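Local coordinates for protein citrate synthase (Metallosphaera sedula, PDB 6ABX) that probably catalyses the condensation of oxaloacetate with acetyl-CoA and water to give citrate and CoA, feeding the tricarboxylic acid cycle, at residues I123-S128 against Q137-P142; T133-E138 against Y154-E159; E150-M155 against R167-S172; N271-N276 against F314-F319. All coordinates share one frame; numbering follows the deposited sequence.

Contacts 1, 2 and 3 follow closely along the chain, each drawing on helix 112-134, helix 148-157 or the loop between them, whereas contact 4 comes about a hundred residues later. Contacts 1 and 2 lie about 7 Å apart, centre to centre, and share Gln137 and Glu138; contact 3, about 14 Å from contact 2, takes the preceding turns of helix 148-157 across to helix 163-174. Contact 4, about 11 Å from contact 3, meets it through Leu169 against Phe314 and Phe152 against Phe319. Arg135 and Arg157 of contact 2 also reach backbone oxygens of 314-319. Together they form one continuous patch of this mostly helical citrate synthase fold.

Contact 1 (I123-S128 against Q137-P142); sequences IPTIIS and QEFVEP
The methyl CG2 of Thr125 meets the rim of the Phe139 ring, 4.0 Å from CE1 and just as far from CZ. It lies in the ring plane, so the methyl touches an edge and no CH-pi contact over a face is made. On the same threonine, OG1 packs 3.9 Å from CG of Pro142, and the proline ring also comes near CG2 through its CG and CD. CG2 thus faces both rings, while OG1 meets only the proline of the two. With OG1 beside the backbone N (chi1 -49°), CG2 falls anti to that nitrogen and faces the loop. The hydroxyl has its polar partner outside the contact, a hydrogen bond with the carbonyl oxygen of Arg72. Phe139 swings its ring inward to the helix, where it also packs on Leu129. One turn after Pro124, Ser128 folds back: its OG donates to Pro124 O at 2.8 Å, and its own N bonds to the same oxygen from the opposite face of the carbonyl plane. That oxygen is therefore gripped twice, and a buried serine hydroxyl is satisfied within its own helix. Further along the helix, Arg132 NE holds Glu138 O. No hydrogen bond runs between 123-128 and 137-142, so the loop residues rest on 123-128 by van der Waals contact, the hydroxyls of Thr125 and Ser128 being bonded to carbonyl oxygens.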
loop_
_atom_site.group_PDB
_atom_site.type_symbol
_atom_site.label_atom_id
_atom_site.label_comp_id
_atom_site.label_asym_id
_atom_site.label_seq_id
_atom_site.Cartn_x
_atom_site.Cartn_y
_atom_site.Cartn_z
ATOM N N ILE A 123 -5.953 6.850 15.145
ATOM C CA ILE A 123 -6.350 5.479 14.893
ATOM C C ILE A 123 -7.152 4.908 16.061
ATOM O O ILE A 123 -8.154 4.210 15.824
ATOM C CB ILE A 123 -5.154 4.631 14.424
ATOM C CG1 ILE A 123 -4.852 5.035 12.976
ATOM C CG2 ILE A 123 -5.474 3.165 14.578
ATOM C CD1 ILE A 123 -3.500 4.627 12.433
ATOM N N PRO A 124 -6.731 5.060 17.330
ATOM C CA PRO A 124 -7.532 4.541 18.445
ATOM C C PRO A 124 -8.946 5.103 18.472
ATOM O O PRO A 124 -9.887 4.379 18.882
ATOM C CB PRO A 124 -6.772 4.908 19.730
ATOM C CG PRO A 124 -5.321 5.055 19.204
ATOM C CD PRO A 124 -5.447 5.605 17.806
ATOM N N THR A 125 -9.124 6.345 18.053
ATOM C CA THR A 125 -10.453 6.924 18.028
ATOM C C THR A 125 -11.355 6.152 17.057
ATOM O O THR A 125 -12.489 5.838 17.335
ATOM C CB THR A 125 -10.391 8.403 17.665
ATOM O OG1 THR A 125 -9.380 8.990 18.499
ATOM C CG2 THR A 125 -11.734 9.098 17.786
ATOM N N ILE A 126 -10.790 5.819 15.906
ATOM C CA ILE A 126 -11.517 5.054 14.856
ATOM C C ILE A 126 -11.828 3.653 15.373
ATOM O O ILE A 126 -12.964 3.148 15.257
ATOM C CB ILE A 126 -10.682 5.008 13.561
ATOM C CG1 ILE A 126 -10.567 6.402 12.932
ATOM C CG2 ILE A 126 -11.218 3.986 12.578
ATOM C CD1 ILE A 126 -9.501 6.557 11.894
ATOM N N ILE A 127 -10.826 2.983 15.959
ATOM C CA ILE A 127 -11.015 1.632 16.423
ATOM C C ILE A 127 -12.130 1.593 17.479
ATOM O O ILE A 127 -12.987 0.701 17.474
ATOM C CB ILE A 127 -9.713 1.055 16.998
ATOM C CG1 ILE A 127 -8.689 0.886 15.870
ATOM C CG2 ILE A 127 -9.970 -0.268 17.708
ATOM C CD1 ILE A 127 -7.322 0.490 16.371
ATOM N N SER A 128 -12.049 2.534 18.412
ATOM C CA SER A 128 -13.009 2.630 19.528
ATOM C C SER A 128 -14.450 2.849 18.998
ATOM O O SER A 128 -15.387 2.185 19.482
ATOM C CB SER A 128 -12.551 3.686 20.509
ATOM O OG SER A 128 -11.300 3.341 21.087
ATOM N N GLN A 137 -23.456 1.103 21.265
ATOM C CA GLN A 137 -23.056 2.083 22.249
ATOM C C GLN A 137 -22.647 3.366 21.541
ATOM O O GLN A 137 -22.271 3.351 20.369
ATOM C CB GLN A 137 -21.865 1.583 23.071
ATOM C CG GLN A 137 -22.163 0.334 23.875
ATOM C CD GLN A 137 -20.900 -0.285 24.416
ATOM O OE1 GLN A 137 -19.847 -0.270 23.784
ATOM N NE2 GLN A 137 -21.012 -0.791 25.612
ATOM N N GLU A 138 -22.788 4.465 22.248
ATOM C CA GLU A 138 -22.506 5.768 21.731
ATOM C C GLU A 138 -20.997 6.013 21.683
ATOM O O GLU A 138 -20.210 5.583 22.583
ATOM C CB GLU A 138 -23.160 6.840 22.598
ATOM C CG GLU A 138 -23.200 8.196 21.947
ATOM C CD GLU A 138 -23.952 9.240 22.745
ATOM O OE1 GLU A 138 -24.242 8.993 23.932
ATOM O OE2 GLU A 138 -24.189 10.306 22.171
ATOM N N PHE A 139 -20.611 6.734 20.642
ATOM C CA PHE A 139 -19.255 7.234 20.493
ATOM C C PHE A 139 -18.847 7.918 21.799
ATOM O O PHE A 139 -19.571 8.801 22.337
ATOM C CB PHE A 139 -19.279 8.144 19.271
ATOM C CG PHE A 139 -17.978 8.756 18.822
ATOM C CD1 PHE A 139 -16.752 8.212 19.169
ATOM C CD2 PHE A 139 -18.036 9.786 17.876
ATOM C CE1 PHE A 139 -15.584 8.800 18.688
ATOM C CE2 PHE A 139 -16.868 10.330 17.355
ATOM C CZ PHE A 139 -15.650 9.846 17.794
ATOM N N VAL A 140 -17.687 7.529 22.340
ATOM C CA VAL A 140 -17.044 8.199 23.420
ATOM C C VAL A 140 -15.893 9.025 22.841
ATOM O O VAL A 140 -14.914 8.489 22.361
ATOM C CB VAL A 140 -16.530 7.241 24.499
ATOM C CG1 VAL A 140 -15.772 7.960 25.605
ATOM C CG2 VAL A 140 -17.656 6.367 25.063
ATOM N N GLU A 141 -16.030 10.341 22.900
ATOM C CA GLU A 141 -15.016 11.184 22.249
ATOM C C GLU A 141 -13.749 11.110 23.069
ATOM O O GLU A 141 -13.748 10.981 24.294
ATOM C CB GLU A 141 -15.502 12.624 22.096
ATOM C CG GLU A 141 -16.520 12.773 20.980
ATOM C CD GLU A 141 -17.036 14.195 20.785
ATOM O OE1 GLU A 141 -16.203 15.121 20.696
ATOM O OE2 GLU A 141 -18.261 14.366 20.726
ATOM N N PRO A 142 -12.582 11.306 22.413
ATOM C CA PRO A 142 -11.334 11.313 23.156
ATOM C C PRO A 142 -11.276 12.411 24.210
ATOM O O PRO A 142 -11.821 13.509 24.000
ATOM C CB PRO A 142 -10.220 11.580 22.121
ATOM C CG PRO A 142 -10.922 11.792 20.810
ATOM C CD PRO A 142 -12.403 11.494 20.988
#

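Contact 2 (T133-E138 against Y154-E159); sequences TRRNQE and YMIRGE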
loop_
_atom_site.group_PDB
_atom_site.type_symbol
_atom_site.label_atom_id
_atom_site.label_comp_id
_atom_site.label_asym_id
_atom_site.label_seq_id
_atom_site.Cartn_x
_atom_site.Cartn_y
_atom_site.Cartn_z
ATOM N N THR A 133 -19.820 1.057 18.197
ATOM C CA THR A 133 -20.954 0.965 17.225
ATOM C C THR A 133 -21.456 -0.484 17.166
ATOM O O THR A 133 -22.670 -0.755 17.149
ATOM C CB THR A 133 -20.556 1.521 15.860
ATOM O OG1 THR A 133 -20.199 2.896 15.975
ATOM C CG2 THR A 133 -21.671 1.362 14.860
ATOM N N ARG A 134 -20.531 -1.442 17.144
ATOM C CA ARG A 134 -20.904 -2.837 17.040
ATOM C C ARG A 134 -21.764 -3.257 18.236
ATOM O O ARG A 134 -22.611 -4.158 18.110
ATOM C CB ARG A 134 -19.685 -3.745 16.945
ATOM C CG ARG A 134 -19.056 -3.682 15.578
ATOM C CD ARG A 134 -17.827 -4.496 15.692
ATOM N NE ARG A 134 -17.251 -4.844 14.457
ATOM C CZ ARG A 134 -16.301 -5.778 14.400
ATOM N NH1 ARG A 134 -15.761 -6.243 15.528
ATOM N NH2 ARG A 134 -15.911 -6.223 13.233
ATOM N N ARG A 135 -21.468 -2.681 19.401
ATOM C CA ARG A 135 -22.187 -2.981 20.656
ATOM C C ARG A 135 -23.401 -2.091 20.877
ATOM O O ARG A 135 -23.919 -2.025 22.018
ATOM C CB ARG A 135 -21.194 -2.814 21.804
ATOM C CG ARG A 135 -20.136 -3.913 21.778
ATOM C CD ARG A 135 -19.040 -3.766 22.805
ATOM N NE ARG A 135 -18.159 -4.943 22.796
ATOM C CZ ARG A 135 -16.956 -4.992 23.382
ATOM N NH1 ARG A 135 -16.441 -3.897 23.943
ATOM N NH2 ARG A 135 -16.221 -6.101 23.263
ATOM N N ASN A 136 -23.809 -1.327 19.858
ATOM C CA ASN A 136 -24.926 -0.370 19.985
ATOM C C ASN A 136 -24.703 0.651 21.100
ATOM O O ASN A 136 -25.658 1.032 21.822
ATOM C CB ASN A 136 -26.258 -1.115 20.254
ATOM C CG ASN A 136 -26.683 -2.028 19.124
ATOM O OD1 ASN A 136 -26.297 -1.819 17.982
ATOM N ND2 ASN A 136 -27.479 -3.051 19.427
ATOM N N GLN A 137 -23.456 1.103 21.265
ATOM C CA GLN A 137 -23.056 2.083 22.249
ATOM C C GLN A 137 -22.647 3.366 21.541
ATOM O O GLN A 137 -22.271 3.351 20.369
ATOM C CB GLN A 137 -21.865 1.583 23.071
ATOM C CG GLN A 137 -22.163 0.334 23.875
ATOM C CD GLN A 137 -20.900 -0.285 24.416
ATOM O OE1 GLN A 137 -19.847 -0.270 23.784
ATOM N NE2 GLN A 137 -21.012 -0.791 25.612
ATOM N N GLU A 138 -22.788 4.465 22.248
ATOM C CA GLU A 138 -22.506 5.768 21.731
ATOM C C GLU A 138 -20.997 6.013 21.683
ATOM O O GLU A 138 -20.210 5.583 22.583
ATOM C CB GLU A 138 -23.160 6.840 22.598
ATOM C CG GLU A 138 -23.200 8.196 21.947
ATOM C CD GLU A 138 -23.952 9.240 22.745
ATOM O OE1 GLU A 138 -24.242 8.993 23.932
ATOM O OE2 GLU A 138 -24.189 10.306 22.171
ATOM N N TYR A 154 -10.695 4.232 27.917
ATOM C CA TYR A 154 -11.831 5.129 28.210
ATOM C C TYR A 154 -12.802 5.171 27.021
ATOM O O TYR A 154 -14.004 5.053 27.174
ATOM C CB TYR A 154 -11.317 6.529 28.549
ATOM C CG TYR A 154 -12.368 7.597 28.519
ATOM C CD1 TYR A 154 -13.358 7.626 29.487
ATOM C CD2 TYR A 154 -12.439 8.510 27.492
ATOM C CE1 TYR A 154 -14.379 8.566 29.419
ATOM C CE2 TYR A 154 -13.433 9.479 27.430
ATOM C CZ TYR A 154 -14.395 9.516 28.421
ATOM O OH TYR A 154 -15.410 10.445 28.367
ATOM N N MET A 155 -12.281 5.232 25.804
ATOM C CA MET A 155 -13.115 5.341 24.634
ATOM C C MET A 155 -13.865 4.026 24.360
ATOM O O MET A 155 -14.861 4.045 23.659
ATOM C CB MET A 155 -12.313 5.757 23.409
ATOM C CG MET A 155 -11.808 7.219 23.478
ATOM S SD MET A 155 -11.079 7.768 21.932
ATOM C CE MET A 155 -9.798 6.512 21.764
ATOM N N ILE A 156 -13.310 2.877 24.764
ATOM C CA ILE A 156 -14.015 1.581 24.631
ATOM C C ILE A 156 -15.070 1.400 25.718
ATOM O O ILE A 156 -16.166 0.845 25.460
ATOM C CB ILE A 156 -12.962 0.439 24.696
ATOM C CG1 ILE A 156 -11.938 0.541 23.575
ATOM C CG2 ILE A 156 -13.633 -0.917 24.693
ATOM C CD1 ILE A 156 -12.541 0.149 22.278
ATOM N N ARG A 157 -14.682 1.691 26.969
ATOM C CA ARG A 157 -15.510 1.351 28.129
ATOM C C ARG A 157 -16.487 2.468 28.455
ATOM O O ARG A 157 -17.550 2.209 29.038
ATOM C CB ARG A 157 -14.607 1.041 29.329
ATOM C CG ARG A 157 -13.984 -0.353 29.250
ATOM C CD ARG A 157 -12.497 -0.342 29.193
ATOM N NE ARG A 157 -11.891 -1.607 29.605
ATOM C CZ ARG A 157 -11.039 -1.699 30.578
ATOM N NH1 ARG A 157 -10.999 -0.757 31.509
ATOM N NH2 ARG A 157 -10.194 -2.704 30.576
ATOM N N GLY A 158 -16.115 3.709 28.162
ATOM C CA GLY A 158 -16.926 4.884 28.527
ATOM C C GLY A 158 -16.740 5.289 29.970
ATOM O O GLY A 158 -17.470 6.135 30.472
ATOM N N GLU A 159 -15.759 4.699 30.645
ATOM C CA GLU A 159 -15.325 5.141 31.960
ATOM C C GLU A 159 -13.819 4.930 32.071
ATOM O O GLU A 159 -13.240 4.102 31.354
ATOM C CB GLU A 159 -16.107 4.454 33.081
ATOM C CG GLU A 159 -15.963 2.965 33.174
ATOM C CD GLU A 159 -16.647 2.391 34.421
ATOM O OE1 GLU A 159 -17.214 1.282 34.330
ATOM O OE2 GLU A 159 -16.617 3.054 35.493
HETATM O O HOH W 1 -17.407 -1.164 24.346
#
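Direct contact between Arg135 and Ile156 is slight: the methyl CG2 of Ile156 lies 4.2 Å from NH1 of Arg135, at the edge of the guanidinium. The extended arginine chain brings NH1 to the isoleucine methyl, the two side chains meeting at a slant; Ile156 also packs on Phe319, Ser128 and Gln131.

Water-mediated hydrogen bonding does most of the joining. One water accepts from Arg135 NH1 at 2.9 Å, in the plane of the guanidinium, and donates both to Gln137 OE1 at 2.7 Å and to Ile156 O at 2.6 Å. It bridges Gln137 OE1 and Ile156 O, which stand 4.2 Å apart with no direct bond. Ile156 O takes a further hydrogen bond from NH1 of Arg132.

As for charge pairing, NH2 of Arg135 forms a salt bridge with Asp320; separately, NH1 hydrogen-bonds to Gly318 O. These partners would fix the rotation of the guanidinium and so place NH1 for the water.

Among backbone bonds, Asn136 N reaches Thr133 O and Gln137 N reaches Arg132 O. With Asn136 at positive phi as the C' residue, this is a Schellman motif closing helix 112-134, set beside the end of helix 148-157.

Contact 3 (E150-M155 against R167-S172); sequences ENFLYM and RVLDVS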
loop_
_atom_site.group_PDB
_atom_site.type_symbol
_atom_site.label_atom_id
_atom_site.label_comp_id
_atom_site.label_asym_id
_atom_site.label_seq_id
_atom_site.Cartn_x
_atom_site.Cartn_y
_atom_site.Cartn_z
ATOM N N GLU A 150 -4.599 5.176 28.569
ATOM C CA GLU A 150 -5.767 5.418 29.456
ATOM C C GLU A 150 -6.973 5.861 28.598
ATOM O O GLU A 150 -8.118 5.397 28.759
ATOM C CB GLU A 150 -5.456 6.447 30.545
ATOM C CG GLU A 150 -6.654 6.532 31.480
ATOM C CD GLU A 150 -6.555 7.309 32.778
ATOM O OE1 GLU A 150 -5.490 7.978 32.990
ATOM O OE2 GLU A 150 -7.566 7.236 33.561
ATOM N N ASN A 151 -6.723 6.779 27.663
ATOM C CA ASN A 151 -7.759 7.278 26.799
ATOM C C ASN A 151 -8.339 6.163 25.912
ATOM O O ASN A 151 -9.554 6.165 25.609
ATOM C CB ASN A 151 -7.268 8.406 25.892
ATOM C CG ASN A 151 -8.368 8.933 25.012
ATOM O OD1 ASN A 151 -9.321 9.536 25.532
ATOM N ND2 ASN A 151 -8.226 8.774 23.711
ATOM N N PHE A 152 -7.484 5.264 25.412
ATOM C CA PHE A 152 -7.930 4.217 24.518
ATOM C C PHE A 152 -8.962 3.325 25.253
ATOM O O PHE A 152 -10.053 3.035 24.729
ATOM C CB PHE A 152 -6.721 3.390 24.040
ATOM C CG PHE A 152 -6.906 2.619 22.755
ATOM C CD1 PHE A 152 -8.149 2.405 22.184
ATOM C CD2 PHE A 152 -5.803 2.105 22.102
ATOM C CE1 PHE A 152 -8.288 1.712 20.997
ATOM C CE2 PHE A 152 -5.955 1.379 20.931
ATOM C CZ PHE A 152 -7.181 1.236 20.350
ATOM N N LEU A 153 -8.659 2.978 26.487
ATOM C CA LEU A 153 -9.588 2.158 27.286
ATOM C C LEU A 153 -10.847 2.943 27.651
ATOM O O LEU A 153 -11.944 2.417 27.623
ATOM C CB LEU A 153 -8.895 1.627 28.533
ATOM C CG LEU A 153 -7.808 0.580 28.274
ATOM C CD1 LEU A 153 -7.116 0.212 29.567
ATOM C CD2 LEU A 153 -8.376 -0.636 27.591
ATOM N N TYR A 154 -10.695 4.232 27.917
ATOM C CA TYR A 154 -11.831 5.129 28.210
ATOM C C TYR A 154 -12.802 5.171 27.021
ATOM O O TYR A 154 -14.004 5.053 27.174
ATOM C CB TYR A 154 -11.317 6.529 28.549
ATOM C CG TYR A 154 -12.368 7.597 28.519
ATOM C CD1 TYR A 154 -13.358 7.626 29.487
ATOM C CD2 TYR A 154 -12.439 8.510 27.492
ATOM C CE1 TYR A 154 -14.379 8.566 29.419
ATOM C CE2 TYR A 154 -13.433 9.479 27.430
ATOM C CZ TYR A 154 -14.395 9.516 28.421
ATOM O OH TYR A 154 -15.410 10.445 28.367
ATOM N N MET A 155 -12.281 5.232 25.804
ATOM C CA MET A 155 -13.115 5.341 24.634
ATOM C C MET A 155 -13.865 4.026 24.360
ATOM O O MET A 155 -14.861 4.045 23.659
ATOM C CB MET A 155 -12.313 5.757 23.409
ATOM C CG MET A 155 -11.808 7.219 23.478
ATOM S SD MET A 155 -11.079 7.768 21.932
ATOM C CE MET A 155 -9.798 6.512 21.764
ATOM N N ARG A 167 -1.674 0.140 32.375
ATOM C CA ARG A 167 -0.307 -0.253 32.238
ATOM C C ARG A 167 -0.152 -1.446 31.293
ATOM O O ARG A 167 0.764 -1.484 30.451
ATOM C CB ARG A 167 0.260 -0.652 33.602
ATOM C CG ARG A 167 1.729 -1.008 33.558
ATOM C CD ARG A 167 2.527 0.257 33.405
ATOM N NE ARG A 167 3.955 0.015 33.483
ATOM C CZ ARG A 167 4.658 -0.001 34.617
ATOM N NH1 ARG A 167 4.048 0.048 35.797
ATOM N NH2 ARG A 167 5.981 -0.029 34.554
ATOM N N VAL A 168 -1.026 -2.445 31.428
ATOM C CA VAL A 168 -0.979 -3.644 30.560
ATOM C C VAL A 168 -1.200 -3.251 29.099
ATOM O O VAL A 168 -0.452 -3.694 28.225
ATOM C CB VAL A 168 -1.953 -4.752 31.019
ATOM C CG1 VAL A 168 -1.855 -5.924 30.066
ATOM C CG2 VAL A 168 -1.631 -5.199 32.451
ATOM N N LEU A 169 -2.157 -2.368 28.837
ATOM C CA LEU A 169 -2.387 -1.921 27.442
ATOM C C LEU A 169 -1.149 -1.170 26.931
ATOM O O LEU A 169 -0.682 -1.376 25.773
ATOM C CB LEU A 169 -3.608 -1.016 27.314
ATOM C CG LEU A 169 -3.835 -0.514 25.894
ATOM C CD1 LEU A 169 -3.952 -1.637 24.907
ATOM C CD2 LEU A 169 -5.078 0.365 25.824
ATOM N N ASP A 170 -0.579 -0.293 27.779
ATOM C CA ASP A 170 0.548 0.513 27.407
ATOM C C ASP A 170 1.732 -0.386 26.983
ATOM O O ASP A 170 2.355 -0.211 25.946
ATOM C CB ASP A 170 0.904 1.409 28.583
ATOM C CG ASP A 170 1.614 2.646 28.131
ATOM O OD1 ASP A 170 0.957 3.487 27.414
ATOM O OD2 ASP A 170 2.789 2.707 28.441
ATOM N N VAL A 171 2.069 -1.369 27.797
ATOM C CA VAL A 171 3.121 -2.302 27.448
ATOM C C VAL A 171 2.778 -3.098 26.180
ATOM O O VAL A 171 3.653 -3.202 25.256
ATOM C CB VAL A 171 3.428 -3.245 28.618
ATOM C CG1 VAL A 171 4.395 -4.365 28.209
ATOM C CG2 VAL A 171 3.970 -2.482 29.806
ATOM N N SER A 172 1.551 -3.653 26.082
ATOM C CA SER A 172 1.186 -4.375 24.925
ATOM C C SER A 172 1.319 -3.560 23.626
ATOM O O SER A 172 1.830 -4.100 22.620
ATOM C CB SER A 172 -0.211 -4.940 25.070
ATOM O OG SER A 172 -0.318 -5.600 26.304
#
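The ring of Phe152 receives the methyl CD2 of Leu169 obliquely, neither squarely over a face nor at the rim, with ring atom CD2 4.2 Å from that methyl. Closer still is the stem of the phenylalanine, whose CB lies 3.9 Å from CD2 of Leu169; the two side chains cross at about a right angle. The same ring meets Phe319 in an edge-to-face contact and touches Pro124 and Ser128 of helix 112-134, so aromatic and aliphatic neighbours from several parts of the chain gather round it.

Leu169 CD2 is the common point of the contact. Besides meeting Phe152, CD2 of Leu169 lies 3.7 Å from CG of Leu153 and 3.9 Å from CD2 of Leu153, and these two leucines reach toward each other tip to tip. Helices 148-157 and 163-174, consecutive in the chain, pack here within the largely helical citrate synthase fold. Their nearest alpha carbons, those of Leu153 and Leu169, are 8.3 Å apart, a gap bridged by side chains alone. Leu169 has CG anti to its own nitrogen (chi1 178°), an orientation that extends the branch across to the pair of residues opposite; it also packs on Phe314.

Next to Leu169 in the chain, Asp170 binds the hydroxyl of Ser149 through OD1 and the backbone N of Phe43 through OD2. Further along the same helix, Ser172 OG donates to Val168 O at 2.7 Å, approaching from above the carbonyl plane.

Contact 4 (N271-N276 against F314-F319); sequences NQLSKN and FYAMGF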
loop_
_atom_site.group_PDB
_atom_site.type_symbol
_atom_site.label_atom_id
_atom_site.label_comp_id
_atom_site.label_asym_id
_atom_site.label_seq_id
_atom_site.Cartn_x
_atom_site.Cartn_y
_atom_site.Cartn_z
ATOM N N ASN A 271 -0.145 -11.345 34.098
ATOM C CA ASN A 271 -0.409 -11.671 35.521
ATOM C C ASN A 271 -1.072 -10.516 36.271
ATOM O O ASN A 271 -1.922 -10.779 37.123
ATOM C CB ASN A 271 0.856 -12.099 36.240
ATOM C CG ASN A 271 1.194 -13.517 35.862
ATOM O OD1 ASN A 271 0.467 -14.429 36.245
ATOM N ND2 ASN A 271 2.279 -13.718 35.142
ATOM N N GLN A 272 -0.724 -9.269 35.916
ATOM C CA GLN A 272 -1.210 -8.060 36.578
ATOM C C GLN A 272 -2.655 -7.724 36.196
ATOM O O GLN A 272 -3.229 -6.846 36.802
ATOM C CB GLN A 272 -0.265 -6.879 36.289
ATOM C CG GLN A 272 1.165 -7.228 36.688
ATOM C CD GLN A 272 2.170 -6.103 36.627
ATOM O OE1 GLN A 272 1.838 -4.953 36.335
ATOM N NE2 GLN A 272 3.421 -6.451 36.911
ATOM N N LEU A 273 -3.224 -8.361 35.164
ATOM C CA LEU A 273 -4.665 -8.188 34.859
ATOM C C LEU A 273 -5.490 -8.796 35.996
ATOM O O LEU A 273 -5.183 -9.889 36.456
ATOM C CB LEU A 273 -5.041 -8.894 33.548
ATOM C CG LEU A 273 -4.550 -8.224 32.278
ATOM C CD1 LEU A 273 -4.784 -9.114 31.080
ATOM C CD2 LEU A 273 -5.202 -6.866 32.081
ATOM N N SER A 274 -6.544 -8.082 36.408
ATOM C CA SER A 274 -7.654 -8.690 37.093
ATOM C C SER A 274 -8.443 -9.445 36.031
ATOM O O SER A 274 -8.635 -8.923 34.932
ATOM C CB SER A 274 -8.512 -7.666 37.774
ATOM O OG SER A 274 -9.299 -6.981 36.804
ATOM N N LYS A 275 -8.868 -10.671 36.345
ATOM C CA LYS A 275 -9.499 -11.474 35.353
ATOM C C LYS A 275 -10.844 -11.953 35.882
ATOM O O LYS A 275 -10.927 -12.418 36.987
ATOM C CB LYS A 275 -8.536 -12.609 34.986
ATOM C CG LYS A 275 -7.138 -12.164 34.582
ATOM C CD LYS A 275 -6.288 -13.402 34.306
ATOM C CE LYS A 275 -4.834 -13.150 33.973
ATOM N NZ LYS A 275 -4.091 -12.512 35.090
ATOM N N ASN A 276 -11.879 -11.834 35.062
ATOM C CA ASN A 276 -13.107 -12.531 35.339
ATOM C C ASN A 276 -12.832 -14.032 35.119
ATOM O O ASN A 276 -11.713 -14.452 34.734
ATOM C CB ASN A 276 -14.270 -11.939 34.534
ATOM C CG ASN A 276 -14.127 -12.161 33.044
ATOM O OD1 ASN A 276 -13.428 -13.082 32.631
ATOM N ND2 ASN A 276 -14.778 -11.333 32.236
ATOM N N PHE A 314 -5.566 -8.399 24.607
ATOM C CA PHE A 314 -6.470 -7.356 24.075
ATOM C C PHE A 314 -7.935 -7.737 24.330
ATOM O O PHE A 314 -8.759 -6.896 24.664
ATOM C CB PHE A 314 -6.173 -7.119 22.601
ATOM C CG PHE A 314 -4.884 -6.366 22.403
ATOM C CD1 PHE A 314 -4.685 -5.137 22.989
ATOM C CD2 PHE A 314 -3.890 -6.869 21.589
ATOM C CE1 PHE A 314 -3.493 -4.445 22.814
ATOM C CE2 PHE A 314 -2.698 -6.165 21.418
ATOM C CZ PHE A 314 -2.488 -4.987 22.076
ATOM N N TYR A 315 -8.267 -9.032 24.211
ATOM C CA TYR A 315 -9.600 -9.512 24.542
ATOM C C TYR A 315 -9.920 -9.246 26.020
ATOM O O TYR A 315 -11.056 -8.831 26.344
ATOM C CB TYR A 315 -9.725 -10.997 24.174
ATOM C CG TYR A 315 -11.052 -11.622 24.526
ATOM C CD1 TYR A 315 -12.196 -11.262 23.835
ATOM C CD2 TYR A 315 -11.169 -12.595 25.495
ATOM C CE1 TYR A 315 -13.430 -11.817 24.132
ATOM C CE2 TYR A 315 -12.404 -13.159 25.819
ATOM C CZ TYR A 315 -13.533 -12.768 25.132
ATOM O OH TYR A 315 -14.764 -13.316 25.376
ATOM N N ALA A 316 -8.956 -9.487 26.901
ATOM C CA ALA A 316 -9.091 -9.321 28.342
ATOM C C ALA A 316 -9.413 -7.857 28.670
ATOM O O ALA A 316 -10.097 -7.560 29.629
ATOM C CB ALA A 316 -7.852 -9.790 29.056
ATOM N N MET A 317 -8.944 -6.941 27.838
ATOM C CA MET A 317 -9.185 -5.562 28.106
ATOM C C MET A 317 -10.448 -5.001 27.464
ATOM O O MET A 317 -10.778 -3.847 27.752
ATOM C CB MET A 317 -7.931 -4.814 27.706
ATOM C CG MET A 317 -6.958 -5.107 28.815
ATOM S SD MET A 317 -5.537 -4.118 28.753
ATOM C CE MET A 317 -5.144 -4.375 27.027
ATOM N N GLY A 318 -11.191 -5.823 26.715
ATOM C CA GLY A 318 -12.498 -5.484 26.229
ATOM C C GLY A 318 -12.609 -5.255 24.756
ATOM O O GLY A 318 -13.656 -4.756 24.285
ATOM N N PHE A 319 -11.565 -5.590 23.952
ATOM C CA PHE A 319 -11.689 -5.505 22.515
ATOM C C PHE A 319 -12.198 -6.809 21.894
ATOM O O PHE A 319 -11.706 -7.856 22.296
ATOM C CB PHE A 319 -10.304 -5.196 21.935
ATOM C CG PHE A 319 -9.739 -3.858 22.346
ATOM C CD1 PHE A 319 -10.104 -2.730 21.639
ATOM C CD2 PHE A 319 -8.861 -3.731 23.401
ATOM C CE1 PHE A 319 -9.580 -1.500 21.983
ATOM C CE2 PHE A 319 -8.312 -2.499 23.732
ATOM C CZ PHE A 319 -8.689 -1.395 23.020
#
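Leu273 spreads its two methyls over the end of helix 310-316, CD1 resting 3.7 Å from CB of Ala316 and CD2 lying 4.1 Å from CG of Met317. The fork of the leucine thereby divides its packing between two successive residues. Its side chain crosses that of the methionine at about a right angle. With CG anti to the carbonyl carbon (chi1 -73°), Leu273 directs this fork inward from an irregular segment. Its carbonyl oxygen accepts a bond from Lys275 NZ at 3.2 Å, which turns the lysine back along its own segment; the same NZ reaches Ala270 O, and the lysine makes a cation-pi contact with Phe283. Just after Met317, Gly318 closes the helix in a Schellman motif, its positive phi allowing the chain to turn toward Phe319. Segment 271-276 links helix 261-270 to helix 277-297, which Asn276 caps at its start. Helix 163-174 flanks the site, with Asp165 touching Leu273 and Leu169 touching Met317, while Ile279 of helix 277-297 packs on Ala316.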